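Local coordinates for protein trans-4-hydroxy-L-proline dehydratase (Clostridioides difficile 70-100-2010, PDB 6VXC) that uses a glycyl radical to dehydrate trans-4-hydroxy-L-proline to (S)-1-pyrroline-5-carboxylate in the anaerobic breakdown of hydroxyproline, at residues Y427-K441 and G449-E463. Sequence-based numbering, arbitrary orientation.
Sequences YNTEAIVQELMEAGK and GGTSGCVETGCFGKE
Y427 points its ring toward the 453-455 turn and donates its hydroxyl to the carbonyl of C454, a hydrogen bond of 2.5 Å from Y427 OH to C454 O. T451 sits over one face of the same ring: OG1 lies 3.0 Å above the plane at the ring centre, and CB makes a CH-pi contact. The chi1 of T451 (58°) places OG1 over the Y427 ring and turns CG2 anti to the carbonyl carbon, where it meets I432 CD1 at 3.8 Å. Further along helix 429-438, E435 OE1 accepts from T457 OG1 at 2.6 Å, nearly along the carboxylate C-O axis; its other oxygen is taken by H754. L436 packs CG on T457 CG2 (3.6 Å) and brings CD1 to G449 CA, where the lack of a side chain lets the helix come close. Strands 450-452 and 456-458 form the antiparallel hairpin carrying the cysteine finger loop of glycyl radical enzymes; C454 in its turn probably becomes the thiyl radical, as in related enzymes, and E456 probably acts as the proton acceptor. E456 OE1 accepts from V455 N at 2.6 Å, with the donor 45° out of the carboxylate plane, and H180 holds OE2. Just past the helix, K441 bends at chi2 (73°) and lays NZ 2.7 Å from E463 OE2, a salt bridge made from above the carboxylate plane. E463 OE1 meanwhile accepts from C459 N, and T567 of strand 565-573 bonds to OE2.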
loop_
_atom_site.group_PDB
_atom_site.type_symbol
_atom_site.label_atom_id
_atom_site.label_comp_id
_atom_site.label_asym_id
_atom_site.label_seq_id
_atom_site.Cartn_x
_atom_site.Cartn_y
_atom_site.Cartn_z
ATOM N N TYR A 427 8.992 8.684 8.461
ATOM C CA TYR A 427 9.937 7.749 7.862
ATOM C C TYR A 427 11.354 8.294 7.974
ATOM O O TYR A 427 11.575 9.494 7.801
ATOM C CB TYR A 427 9.628 7.480 6.374
ATOM C CG TYR A 427 8.238 6.964 6.104
ATOM C CD1 TYR A 427 7.910 5.640 6.377
ATOM C CD2 TYR A 427 7.267 7.792 5.556
ATOM C CE1 TYR A 427 6.635 5.157 6.151
ATOM C CE2 TYR A 427 5.991 7.326 5.318
ATOM C CZ TYR A 427 5.678 6.002 5.617
ATOM O OH TYR A 427 4.414 5.544 5.369
ATOM N N ASN A 428 12.309 7.396 8.220
ATOM C CA ASN A 428 13.714 7.742 8.446
ATOM C C ASN A 428 14.449 7.788 7.107
ATOM O O ASN A 428 14.740 6.747 6.509
ATOM C CB ASN A 428 14.355 6.734 9.396
ATOM C CG ASN A 428 15.809 7.050 9.707
ATOM O OD1 ASN A 428 16.414 7.915 9.085
ATOM N ND2 ASN A 428 16.363 6.366 10.707
ATOM N N THR A 429 14.760 9.001 6.646
ATOM C CA THR A 429 15.428 9.167 5.356
ATOM C C THR A 429 16.744 8.401 5.297
ATOM O O THR A 429 17.055 7.769 4.276
ATOM C CB THR A 429 15.665 10.650 5.067
ATOM O OG1 THR A 429 14.410 11.321 4.909
ATOM C CG2 THR A 429 16.537 10.831 3.827
ATOM N N GLU A 430 17.536 8.448 6.366
ATOM C CA GLU A 430 18.818 7.748 6.326
ATOM C C GLU A 430 18.626 6.240 6.262
ATOM O O GLU A 430 19.417 5.555 5.615
ATOM C CB GLU A 430 19.705 8.128 7.516
ATOM C CG GLU A 430 20.477 9.427 7.246
ATOM C CD GLU A 430 19.562 10.640 7.283
ATOM O OE1 GLU A 430 18.942 10.835 8.336
ATOM O OE2 GLU A 430 19.431 11.359 6.262
ATOM N N ALA A 431 17.588 5.708 6.913
ATOM C CA ALA A 431 17.319 4.280 6.798
ATOM C C ALA A 431 16.889 3.918 5.383
ATOM O O ALA A 431 17.387 2.952 4.797
ATOM C CB ALA A 431 16.258 3.859 7.819
ATOM N N ILE A 432 15.983 4.706 4.808
ATOM C CA ILE A 432 15.526 4.471 3.435
ATOM C C ILE A 432 16.705 4.395 2.475
ATOM O O ILE A 432 16.813 3.467 1.661
ATOM C CB ILE A 432 14.535 5.569 3.012
ATOM C CG1 ILE A 432 13.201 5.402 3.755
ATOM C CG2 ILE A 432 14.370 5.561 1.510
ATOM C CD1 ILE A 432 12.330 6.646 3.712
ATOM N N VAL A 433 17.595 5.384 2.536
ATOM C CA VAL A 433 18.705 5.415 1.590
ATOM C C VAL A 433 19.586 4.186 1.749
ATOM O O VAL A 433 19.987 3.560 0.759
ATOM C CB VAL A 433 19.514 6.711 1.736
ATOM C CG1 VAL A 433 20.842 6.588 0.984
ATOM C CG2 VAL A 433 18.710 7.863 1.187
ATOM N N GLN A 434 19.895 3.819 2.995
ATOM C CA GLN A 434 20.745 2.659 3.239
ATOM C C GLN A 434 20.044 1.351 2.871
ATOM O O GLN A 434 20.678 0.441 2.321
ATOM C CB GLN A 434 21.217 2.680 4.695
ATOM C CG GLN A 434 22.383 3.646 4.919
ATOM C CD GLN A 434 22.766 3.811 6.383
ATOM O OE1 GLN A 434 21.909 3.835 7.259
ATOM N NE2 GLN A 434 24.058 3.800 6.656
ATOM N N GLU A 435 18.737 1.251 3.138
ATOM C CA GLU A 435 17.975 0.091 2.686
ATOM C C GLU A 435 18.094 -0.073 1.174
ATOM O O GLU A 435 18.347 -1.176 0.669
ATOM C CB GLU A 435 16.508 0.230 3.101
ATOM C CG GLU A 435 16.234 0.078 4.616
ATOM C CD GLU A 435 14.939 0.763 5.018
ATOM O OE1 GLU A 435 14.088 0.968 4.124
ATOM O OE2 GLU A 435 14.781 1.132 6.207
ATOM N N LEU A 436 17.922 1.026 0.440
ATOM C CA LEU A 436 18.022 0.978 -1.012
ATOM C C LEU A 436 19.412 0.557 -1.457
ATOM O O LEU A 436 19.558 -0.268 -2.363
ATOM C CB LEU A 436 17.629 2.341 -1.596
ATOM C CG LEU A 436 16.140 2.653 -1.465
ATOM C CD1 LEU A 436 15.840 4.136 -1.701
ATOM C CD2 LEU A 436 15.346 1.798 -2.448
ATOM N N MET A 437 20.446 1.129 -0.845
ATOM C CA MET A 437 21.804 0.783 -1.245
ATOM C C MET A 437 22.144 -0.654 -0.876
ATOM O O MET A 437 22.833 -1.342 -1.632
ATOM C CB MET A 437 22.813 1.757 -0.634
ATOM C CG MET A 437 22.697 3.179 -1.197
ATOM S SD MET A 437 24.004 4.212 -0.517
ATOM C CE MET A 437 25.382 3.735 -1.473
ATOM N N GLU A 438 21.655 -1.134 0.268
ATOM C CA GLU A 438 21.868 -2.539 0.598
ATOM C C GLU A 438 21.278 -3.461 -0.469
ATOM O O GLU A 438 21.842 -4.519 -0.756
ATOM C CB GLU A 438 21.273 -2.845 1.969
ATOM C CG GLU A 438 21.237 -4.315 2.339
ATOM C CD GLU A 438 22.604 -4.924 2.618
ATOM O OE1 GLU A 438 22.644 -6.110 3.001
ATOM O OE2 GLU A 438 23.625 -4.220 2.510
ATOM N N ALA A 439 20.172 -3.056 -1.084
ATOM C CA ALA A 439 19.520 -3.825 -2.132
ATOM C C ALA A 439 20.137 -3.617 -3.520
ATOM O O ALA A 439 19.668 -4.231 -4.482
ATOM C CB ALA A 439 18.023 -3.471 -2.168
ATOM N N GLY A 440 21.158 -2.770 -3.655
ATOM C CA GLY A 440 21.862 -2.588 -4.912
ATOM C C GLY A 440 21.611 -1.276 -5.643
ATOM O O GLY A 440 22.135 -1.102 -6.742
ATOM N N LYS A 441 20.811 -0.365 -5.100
ATOM C CA LYS A 441 20.629 0.937 -5.730
ATOM C C LYS A 441 21.891 1.784 -5.575
ATOM O O LYS A 441 22.537 1.776 -4.522
ATOM C CB LYS A 441 19.440 1.673 -5.103
ATOM C CG LYS A 441 18.065 1.254 -5.544
ATOM C CD LYS A 441 17.657 -0.103 -4.985
ATOM C CE LYS A 441 16.208 -0.433 -5.371
ATOM N NZ LYS A 441 15.786 -1.771 -4.877
ATOM N N GLY A 449 14.526 8.125 -3.775
ATOM C CA GLY A 449 13.613 7.123 -3.273
ATOM C C GLY A 449 12.835 7.544 -2.028
ATOM O O GLY A 449 12.938 8.654 -1.513
ATOM N N GLY A 450 12.056 6.597 -1.536
ATOM C CA GLY A 450 11.213 6.852 -0.394
ATOM C C GLY A 450 10.400 5.621 -0.078
ATOM O O GLY A 450 10.795 4.502 -0.414
ATOM N N THR A 451 9.287 5.831 0.616
ATOM C CA THR A 451 8.366 4.760 0.946
ATOM C C THR A 451 7.045 5.017 0.243
ATOM O O THR A 451 6.654 6.164 0.032
ATOM C CB THR A 451 8.126 4.648 2.464
ATOM O OG1 THR A 451 7.617 5.886 2.976
ATOM C CG2 THR A 451 9.419 4.269 3.204
ATOM N N SER A 452 6.363 3.937 -0.114
ATOM C CA SER A 452 5.030 4.019 -0.676
ATOM C C SER A 452 4.161 2.986 0.016
ATOM O O SER A 452 4.617 2.250 0.896
ATOM C CB SER A 452 5.040 3.813 -2.197
ATOM O OG SER A 452 5.429 2.492 -2.538
ATOM N N GLY A 453 2.912 2.919 -0.402
ATOM C CA GLY A 453 1.969 2.033 0.258
ATOM C C GLY A 453 1.906 2.377 1.734
ATOM O O GLY A 453 1.649 3.520 2.110
ATOM N N CYS A 454 2.198 1.399 2.590
ATOM C CA CYS A 454 2.230 1.631 4.031
ATOM C C CYS A 454 3.602 2.107 4.514
ATOM O O CYS A 454 3.715 3.193 5.084
ATOM C CB CYS A 454 1.809 0.357 4.769
ATOM S SG CYS A 454 0.079 -0.105 4.494
ATOM N N VAL A 455 4.648 1.309 4.295
ATOM C CA VAL A 455 5.987 1.636 4.768
ATOM C C VAL A 455 7.043 1.170 3.768
ATOM O O VAL A 455 8.226 1.109 4.101
ATOM C CB VAL A 455 6.269 1.000 6.146
ATOM C CG1 VAL A 455 5.303 1.532 7.230
ATOM C CG2 VAL A 455 6.246 -0.556 6.031
ATOM N N GLU A 456 6.636 0.840 2.542
ATOM C CA GLU A 456 7.485 0.042 1.652
ATOM C C GLU A 456 8.510 0.907 0.918
ATOM O O GLU A 456 8.143 1.840 0.206
ATOM C CB GLU A 456 6.627 -0.736 0.658
ATOM C CG GLU A 456 5.723 -1.773 1.322
ATOM C CD GLU A 456 4.388 -1.199 1.756
ATOM O OE1 GLU A 456 4.237 -0.864 2.949
ATOM O OE2 GLU A 456 3.499 -1.076 0.896
ATOM N N THR A 457 9.791 0.558 1.069
ATOM C CA THR A 457 10.913 1.300 0.499
ATOM C C THR A 457 11.105 0.969 -0.974
ATOM O O THR A 457 11.099 -0.203 -1.360
ATOM C CB THR A 457 12.194 0.955 1.243
ATOM O OG1 THR A 457 12.028 1.248 2.624
ATOM C CG2 THR A 457 13.371 1.765 0.688
ATOM N N GLY A 458 11.288 1.996 -1.793
ATOM C CA GLY A 458 11.487 1.786 -3.213
ATOM C C GLY A 458 12.186 2.951 -3.872
ATOM O O GLY A 458 12.231 4.064 -3.338
ATOM N N CYS A 459 12.713 2.689 -5.053
ATOM C CA CYS A 459 13.377 3.716 -5.842
ATOM C C CYS A 459 12.374 4.265 -6.867
ATOM O O CYS A 459 12.172 3.683 -7.941
ATOM C CB CYS A 459 14.638 3.162 -6.487
ATOM S SG CYS A 459 15.539 4.445 -7.372
ATOM N N PHE A 460 11.766 5.403 -6.524
ATOM C CA PHE A 460 10.601 5.946 -7.234
ATOM C C PHE A 460 10.884 6.165 -8.712
ATOM O O PHE A 460 11.860 6.813 -9.075
ATOM C CB PHE A 460 10.185 7.278 -6.592
ATOM C CG PHE A 460 9.726 7.163 -5.161
ATOM C CD1 PHE A 460 9.398 5.933 -4.607
ATOM C CD2 PHE A 460 9.613 8.308 -4.369
ATOM C CE1 PHE A 460 8.959 5.837 -3.286
ATOM C CE2 PHE A 460 9.178 8.221 -3.057
ATOM C CZ PHE A 460 8.848 6.993 -2.514
ATOM N N GLY A 461 10.023 5.634 -9.565
ATOM C CA GLY A 461 10.178 5.783 -11.001
ATOM C C GLY A 461 11.244 4.917 -11.643
ATOM O O GLY A 461 11.459 5.036 -12.848
ATOM N N LYS A 462 11.932 4.061 -10.886
ATOM C CA LYS A 462 12.996 3.247 -11.464
ATOM C C LYS A 462 12.934 1.785 -11.016
ATOM O O LYS A 462 13.869 1.025 -11.299
ATOM C CB LYS A 462 14.364 3.814 -11.105
ATOM C CG LYS A 462 14.650 5.234 -11.562
ATOM C CD LYS A 462 15.954 5.722 -10.945
ATOM C CE LYS A 462 16.532 6.939 -11.676
ATOM N NZ LYS A 462 15.496 7.938 -11.977
ATOM N N GLU A 463 11.877 1.370 -10.324
ATOM C CA GLU A 463 11.860 0.064 -9.687
ATOM C C GLU A 463 10.473 -0.539 -9.785
ATOM O O GLU A 463 9.467 0.156 -9.632
ATOM C CB GLU A 463 12.295 0.158 -8.199
ATOM C CG GLU A 463 12.312 -1.180 -7.483
ATOM C CD GLU A 463 12.888 -1.114 -6.071
ATOM O OE1 GLU A 463 13.055 0.009 -5.532
ATOM O OE2 GLU A 463 13.177 -2.190 -5.500
#